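Local structure of intergenic-region protein (Escherichia coli CFT073, 2WJ9) at residues 97-109 / 132-144. The protein probably inhibits type I restriction enzymes, protecting incoming foreign DNA from cleavage, as antirestriction proteins do. Numbering follows the deposited sequence. Where two conformers were deposited one is given.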
ATOM      1  N   THR B  97       8.115 -14.395  -2.146  1.00 28.84           N
ATOM      2  CA  THR B  97       8.154 -13.036  -2.705  1.00 28.98           C
ATOM      3  C   THR B  97       6.904 -12.761  -3.554  1.00 28.87           C
ATOM      4  O   THR B  97       6.309 -13.694  -4.100  1.00 29.15           O
ATOM      5  CB  THR B  97       9.433 -12.790  -3.563  1.00 29.08           C
ATOM      6  OG1 THR B  97       9.481 -13.680  -4.693  1.00 29.58           O
ATOM      7  CG2 THR B  97      10.690 -12.971  -2.709  1.00 29.82           C
ATOM      8  N   LEU B  98       6.526 -11.482  -3.648  1.00 28.41           N
ATOM      9  CA  LEU B  98       5.373 -11.036  -4.446  1.00 28.37           C
ATOM     10  C   LEU B  98       5.889 -10.173  -5.609  1.00 28.46           C
ATOM     11  O   LEU B  98       6.906  -9.500  -5.470  1.00 28.92           O
ATOM     12  CB  LEU B  98       4.377 -10.245  -3.570  1.00 28.92           C
ATOM     13  CG  LEU B  98       3.510 -11.020  -2.546  1.00 28.05           C
ATOM     14  CD1 LEU B  98       2.960 -10.082  -1.487  1.00 29.70           C
ATOM     15  CD2 LEU B  98       2.379 -11.793  -3.222  1.00 28.79           C
ATOM     16  N   ASN B  99       5.182 -10.182  -6.734  1.00 28.56           N
ATOM     17  CA  ASN B  99       5.600  -9.409  -7.931  1.00 29.01           C
ATOM     18  C   ASN B  99       5.292  -7.898  -7.871  1.00 29.43           C
ATOM     19  O   ASN B  99       5.490  -7.175  -8.873  1.00 30.98           O
ATOM     20  CB  ASN B  99       5.024 -10.030  -9.210  1.00 28.87           C
ATOM     21  CG  ASN B  99       3.502 -10.078  -9.219  1.00 28.75           C
ATOM     22  OD1 ASN B  99       2.864 -10.028  -8.171  1.00 28.89           O
ATOM     23  ND2 ASN B  99       2.916 -10.189 -10.405  1.00 30.61           N
ATOM     24  N   ASN B 100       4.781  -7.435  -6.728  1.00 29.44           N
ATOM     25  CA  ASN B 100       4.673  -6.000  -6.438  1.00 29.10           C
ATOM     26  C   ASN B 100       5.766  -5.499  -5.475  1.00 29.03           C
ATOM     27  O   ASN B 100       5.726  -4.353  -5.036  1.00 29.74           O
ATOM     28  CB  ASN B 100       3.285  -5.652  -5.900  1.00 28.91           C
ATOM     29  CG  ASN B 100       2.982  -6.312  -4.553  1.00 28.51           C
ATOM     30  OD1 ASN B 100       3.767  -7.125  -4.045  1.00 28.84           O
ATOM     31  ND2 ASN B 100       1.838  -5.953  -3.972  1.00 28.43           N
ATOM     32  N   GLY B 101       6.730  -6.364  -5.166  1.00 29.13           N
ATOM     33  CA  GLY B 101       7.819  -6.069  -4.228  1.00 29.02           C
ATOM     34  C   GLY B 101       7.595  -6.550  -2.800  1.00 29.06           C
ATOM     35  O   GLY B 101       8.474  -6.421  -1.953  1.00 28.91           O
ATOM     36  N   GLY B 102       6.427  -7.121  -2.536  1.00 28.94           N
ATOM     37  CA  GLY B 102       6.115  -7.640  -1.205  1.00 28.73           C
ATOM     38  C   GLY B 102       6.804  -8.953  -0.907  1.00 28.67           C
ATOM     39  O   GLY B 102       7.458  -9.546  -1.766  1.00 27.90           O
ATOM     40  N   ALA B 103       6.666  -9.414   0.328  1.00 28.96           N
ATOM     41  CA  ALA B 103       7.262 -10.682   0.745  1.00 28.78           C
ATOM     42  C   ALA B 103       6.586 -11.138   2.039  1.00 29.29           C
ATOM     43  O   ALA B 103       6.111 -10.305   2.829  1.00 30.39           O
ATOM     44  CB  ALA B 103       8.783 -10.531   0.941  1.00 28.78           C
ATOM     45  N   PHE B 104       6.531 -12.449   2.246  1.00 29.53           N
ATOM     46  CA  PHE B 104       5.882 -13.011   3.439  1.00 29.46           C
ATOM     47  C   PHE B 104       6.323 -14.455   3.724  1.00 29.75           C
ATOM     48  O   PHE B 104       7.138 -15.034   3.007  1.00 29.15           O
ATOM     49  CB  PHE B 104       4.352 -12.899   3.324  1.00 29.42           C
ATOM     50  CG  PHE B 104       3.742 -13.761   2.253  1.00 29.52           C
ATOM     51  CD1 PHE B 104       3.156 -14.973   2.571  1.00 28.16           C
ATOM     52  CD2 PHE B 104       3.738 -13.351   0.923  1.00 29.26           C
ATOM     53  CE1 PHE B 104       2.574 -15.771   1.592  1.00 28.65           C
ATOM     54  CE2 PHE B 104       3.157 -14.147  -0.064  1.00 30.15           C
ATOM     55  CZ  PHE B 104       2.575 -15.351   0.268  1.00 28.74           C
ATOM     56  N   MET B 105       5.812 -15.029   4.803  1.00 30.11           N
ATOM     57  CA  MET B 105       6.064 -16.436   5.109  1.00 30.90           C
ATOM     58  C   MET B 105       4.753 -17.125   5.446  1.00 31.38           C
ATOM     59  O   MET B 105       3.876 -16.523   6.063  1.00 31.17           O
ATOM     60  CB  MET B 105       7.067 -16.590   6.263  1.00 31.45           C
ATOM     61  CG  MET B 105       6.585 -16.090   7.613  1.00 31.89           C
ATOM     62  SD  MET B 105       7.838 -16.145   8.928  1.00 34.18           S
ATOM     63  CE  MET B 105       8.575 -17.730   8.629  1.00 29.93           C
ATOM     64  N   ALA B 106       4.622 -18.378   5.026  1.00 31.66           N
ATOM     65  CA  ALA B 106       3.401 -19.155   5.274  1.00 32.64           C
ATOM     66  C   ALA B 106       3.647 -20.642   5.053  1.00 33.79           C
ATOM     67  O   ALA B 106       4.634 -21.025   4.432  1.00 33.46           O
ATOM     68  CB  ALA B 106       2.288 -18.671   4.335  1.00 32.52           C
ATOM     69  N   PRO B 107       2.750 -21.494   5.565  1.00 35.18           N
ATOM     70  CA  PRO B 107       2.690 -22.846   5.007  1.00 36.71           C
ATOM     71  C   PRO B 107       2.249 -22.855   3.530  1.00 38.26           C
ATOM     72  O   PRO B 107       1.684 -21.875   3.026  1.00 38.80           O
ATOM     73  CB  PRO B 107       1.651 -23.556   5.890  1.00 36.39           C
ATOM     74  CG  PRO B 107       1.549 -22.716   7.130  1.00 35.91           C
ATOM     75  CD  PRO B 107       1.811 -21.311   6.681  1.00 35.27           C
ATOM     76  N   GLU B 108       2.521 -23.967   2.858  1.00 40.03           N
ATOM     77  CA  GLU B 108       2.220 -24.155   1.437  1.00 41.41           C
ATOM     78  C   GLU B 108       0.727 -23.968   1.122  1.00 42.15           C
ATOM     79  O   GLU B 108      -0.120 -24.337   1.935  1.00 42.77           O
ATOM     80  CB  GLU B 108       2.639 -25.578   1.057  1.00 41.82           C
ATOM     81  CG  GLU B 108       2.676 -25.900  -0.407  1.00 43.50           C
ATOM     82  CD  GLU B 108       3.167 -27.318  -0.630  1.00 45.57           C
ATOM     83  OE1 GLU B 108       4.296 -27.488  -1.141  1.00 47.40           O
ATOM     84  OE2 GLU B 108       2.436 -28.262  -0.260  1.00 47.37           O
ATOM     85  N   PRO B 109       0.396 -23.390  -0.052  1.00 42.83           N
ATOM     86  CA  PRO B 109      -1.006 -23.357  -0.493  1.00 43.08           C
ATOM     87  C   PRO B 109      -1.533 -24.709  -0.981  1.00 43.36           C
ATOM     88  O   PRO B 109      -0.772 -25.671  -1.088  1.00 43.72           O
ATOM     89  CB  PRO B 109      -0.988 -22.349  -1.649  1.00 43.25           C
ATOM     90  CG  PRO B 109       0.393 -22.406  -2.178  1.00 43.22           C
ATOM     91  CD  PRO B 109       1.287 -22.707  -1.010  1.00 42.95           C
ATOM     92  N   PRO B 132      -4.043 -23.239   6.007  1.00 28.37           N
ATOM     93  CA  PRO B 132      -2.737 -22.837   6.548  1.00 28.57           C
ATOM     94  C   PRO B 132      -2.081 -21.651   5.817  1.00 29.07           C
ATOM     95  O   PRO B 132      -1.570 -20.745   6.495  1.00 28.44           O
ATOM     96  CB  PRO B 132      -1.912 -24.121   6.433  1.00 28.61           C
ATOM     97  CG  PRO B 132      -2.934 -25.212   6.611  1.00 28.31           C
ATOM     98  CD  PRO B 132      -4.134 -24.707   5.851  1.00 28.21           C
ATOM     99  N   GLU B 133      -2.109 -21.634   4.479  1.00 29.90           N
ATOM    100  CA  GLU B 133      -1.568 -20.477   3.714  1.00 30.12           C
ATOM    101  C   GLU B 133      -2.208 -19.166   4.154  1.00 29.53           C
ATOM    102  O   GLU B 133      -1.506 -18.185   4.433  1.00 29.46           O
ATOM    103  CB  GLU B 133      -1.726 -20.583   2.166  1.00 30.99           C
ATOM    104  CG  GLU B 133      -0.796 -19.547   1.397  1.00 33.19           C
ATOM    105  CD  GLU B 133      -1.338 -18.929   0.077  1.00 36.05           C
ATOM    106  OE1 GLU B 133      -2.492 -19.177  -0.325  1.00 34.86           O
ATOM    107  OE2 GLU B 133      -0.566 -18.158  -0.577  1.00 39.19           O
ATOM    108  N   ALA B 134      -3.540 -19.138   4.185  1.00 28.62           N
ATOM    109  CA  ALA B 134      -4.270 -17.914   4.535  1.00 28.23           C
ATOM    110  C   ALA B 134      -3.982 -17.442   5.970  1.00 27.91           C
ATOM    111  O   ALA B 134      -3.835 -16.240   6.220  1.00 27.43           O
ATOM    112  CB  ALA B 134      -5.765 -18.092   4.312  1.00 27.90           C
ATOM    113  N   ALA B 135      -3.904 -18.391   6.906  1.00 27.47           N
ATOM    114  CA  ALA B 135      -3.485 -18.089   8.283  1.00 27.72           C
ATOM    115  C   ALA B 135      -2.122 -17.385   8.349  1.00 27.67           C
ATOM    116  O   ALA B 135      -1.956 -16.393   9.066  1.00 27.41           O
ATOM    117  CB  ALA B 135      -3.459 -19.365   9.114  1.00 27.26           C
ATOM    118  N   GLY B 136      -1.149 -17.900   7.599  1.00 27.68           N
ATOM    119  CA  GLY B 136       0.174 -17.282   7.518  1.00 27.82           C
ATOM    120  C   GLY B 136       0.138 -15.857   6.969  1.00 27.79           C
ATOM    121  O   GLY B 136       0.832 -14.961   7.476  1.00 27.66           O
ATOM    122  N   ILE B 137      -0.664 -15.642   5.928  1.00 27.40           N
ATOM    123  CA  ILE B 137      -0.853 -14.290   5.380  1.00 27.64           C
ATOM    124  C   ILE B 137      -1.405 -13.355   6.472  1.00 27.64           C
ATOM    125  O   ILE B 137      -0.877 -12.261   6.692  1.00 27.84           O
ATOM    126  CB  ILE B 137      -1.762 -14.308   4.129  1.00 27.29           C
ATOM    127  CG1 ILE B 137      -1.049 -15.022   2.962  1.00 27.70           C
ATOM    128  CG2 ILE B 137      -2.155 -12.895   3.746  1.00 27.44           C
ATOM    129  CD1 ILE B 137      -1.946 -15.315   1.763  1.00 27.90           C
ATOM    130  N   ALA B 138      -2.425 -13.826   7.187  1.00 28.02           N
ATOM    131  CA  ALA B 138      -3.038 -13.088   8.300  1.00 27.91           C
ATOM    132  C   ALA B 138      -2.038 -12.739   9.406  1.00 27.62           C
ATOM    133  O   ALA B 138      -1.983 -11.583   9.853  1.00 28.69           O
ATOM    134  CB  ALA B 138      -4.213 -13.876   8.873  1.00 27.80           C
ATOM    135  N   ALA B 139      -1.239 -13.713   9.837  1.00 26.78           N
ATOM    136  CA  ALA B 139      -0.215 -13.460  10.858  1.00 26.77           C
ATOM    137  C   ALA B 139       0.824 -12.411  10.410  1.00 27.21           C
ATOM    138  O   ALA B 139       1.248 -11.557  11.203  1.00 27.46           O
ATOM    139  CB  ALA B 139       0.469 -14.754  11.268  1.00 26.84           C
ATOM    140  N   CYS B 140       1.248 -12.489   9.153  1.00 27.47           N
ATOM    141  CA  CYS B 140       2.192 -11.507   8.615  1.00 27.82           C
ATOM    142  C   CYS B 140       1.604 -10.085   8.530  1.00 28.16           C
ATOM    143  O   CYS B 140       2.289  -9.098   8.832  1.00 27.35           O
ATOM    144  CB  CYS B 140       2.718 -11.960   7.246  1.00 28.09           C
ATOM    145  SG  CYS B 140       3.799 -13.436   7.282  1.00 28.18           S
ATOM    146  N   LEU B 141       0.350  -9.976   8.108  1.00 27.90           N
ATOM    147  CA  LEU B 141      -0.320  -8.666   8.091  1.00 28.48           C
ATOM    148  C   LEU B 141      -0.329  -7.994   9.463  1.00 28.18           C
ATOM    149  O   LEU B 141      -0.020  -6.807   9.575  1.00 28.81           O
ATOM    150  CB  LEU B 141      -1.742  -8.779   7.536  1.00 28.78           C
ATOM    151  CG  LEU B 141      -1.817  -9.059   6.030  1.00 28.99           C
ATOM    152  CD1 LEU B 141      -3.236  -9.463   5.613  1.00 30.63           C
ATOM    153  CD2 LEU B 141      -1.312  -7.833   5.212  1.00 30.69           C
ATOM    154  N   MET B 142      -0.697  -8.749  10.496  1.00 27.97           N
ATOM    155  CA  MET B 142      -0.738  -8.242  11.872  0.50 28.07           C
ATOM    156  C   MET B 142       0.654  -7.813  12.329  1.00 27.91           C
ATOM    157  O   MET B 142       0.825  -6.763  12.966  1.00 28.03           O
ATOM    158  CB  MET B 142      -1.270  -9.328  12.817  0.50 27.99           C
ATOM    159  CG  MET B 142      -2.693  -9.774  12.524  0.50 29.07           C
ATOM    160  SD  MET B 142      -3.901  -8.462  12.780  0.50 31.01           S
ATOM    161  CE  MET B 142      -4.032  -8.405  14.568  0.50 30.09           C
ATOM    162  N   THR B 143       1.650  -8.638  12.007  1.00 27.68           N
ATOM    163  CA  THR B 143       3.052  -8.342  12.344  1.00 27.61           C
ATOM    164  C   THR B 143       3.519  -7.026  11.700  1.00 27.86           C
ATOM    165  O   THR B 143       4.056  -6.152  12.384  1.00 27.73           O
ATOM    166  CB  THR B 143       3.992  -9.484  11.884  1.00 27.83           C
ATOM    167  OG1 THR B 143       3.577 -10.710  12.501  1.00 28.07           O
ATOM    168  CG2 THR B 143       5.454  -9.175  12.257  1.00 27.63           C
ATOM    169  N   TYR B 144       3.293  -6.886  10.398  1.00 27.62           N
ATOM    170  CA  TYR B 144       3.770  -5.715   9.649  1.00 28.03           C
ATOM    171  C   TYR B 144       3.089  -4.411  10.103  1.00 27.98           C
ATOM    172  O   TYR B 144       3.739  -3.367  10.252  1.00 28.49           O
ATOM    173  CB  TYR B 144       3.588  -5.898   8.129  1.00 27.42           C
ATOM    174  CG  TYR B 144       4.320  -7.069   7.461  1.00 27.86           C
ATOM    175  CD1 TYR B 144       5.243  -7.865   8.154  1.00 27.20           C
ATOM    176  CD2 TYR B 144       4.100  -7.358   6.097  1.00 26.81           C
ATOM    177  CE1 TYR B 144       5.905  -8.934   7.515  1.00 27.20           C
ATOM    178  CE2 TYR B 144       4.749  -8.420   5.466  1.00 27.36           C
ATOM    179  CZ  TYR B 144       5.640  -9.204   6.173  1.00 27.74           C
ATOM    180  OH  TYR B 144       6.288 -10.257   5.570  1.00 29.76           O
TER
HETATM  181  O   HOH W   1      -2.449 -24.167   2.875  1.00 26.76           O
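Strand 103-107 lies along the first turns of helix 132-151; the axes of segments 103-107 and 132-144 run nearly antiparallel at 150° and approach to 6.2 Å. The backbones come nearest where A106 meets G136, their CA atoms 4.4 Å apart: the absence of a side chain at G136 lets the strand come this close, with A106 CB 4.1 Å from G136 CA and against the carbonyl O of E133. One turn on, C140 SG lies against M105, touching its CG, and the backbone N-H of M105 points almost straight at the sulfur in a long hydrogen bond (N to SG 3.6 Å, 170°). With SG anti to its own carbonyl carbon (chi1 -68°), C140 presents the sulfur to the strand. At the far end Y144 OH donates to the carbonyl O of A103 (2.7 Å), which lies in the plane of the tyrosine ring at its edge. This bond ties the helix to the start of strand 103-107, the outermost strand within the chain of a three-stranded antiparallel sheet. A hairpin joins it to its neighbour, strand 93-98; the loop has a type I turn from L98 to G101, followed by an Asx turn in which N100 OD1 accepts from G102 N. F104 CE1 touches I137 CG1 (3.9 Å), and the phenyl ring also meets Y96 of the neighbouring strand. At the helix start the rings of P107 and P132 cross at about a right angle, CB to CB 3.6 Å. E133, its CG anti to the backbone N, runs past P107 O, and its carboxylate end lies against P109 CB; its OE1 is hydrogen-bonded to H170 NE2. A water bridges E108 O and E133 N, the latter at 3.0 Å.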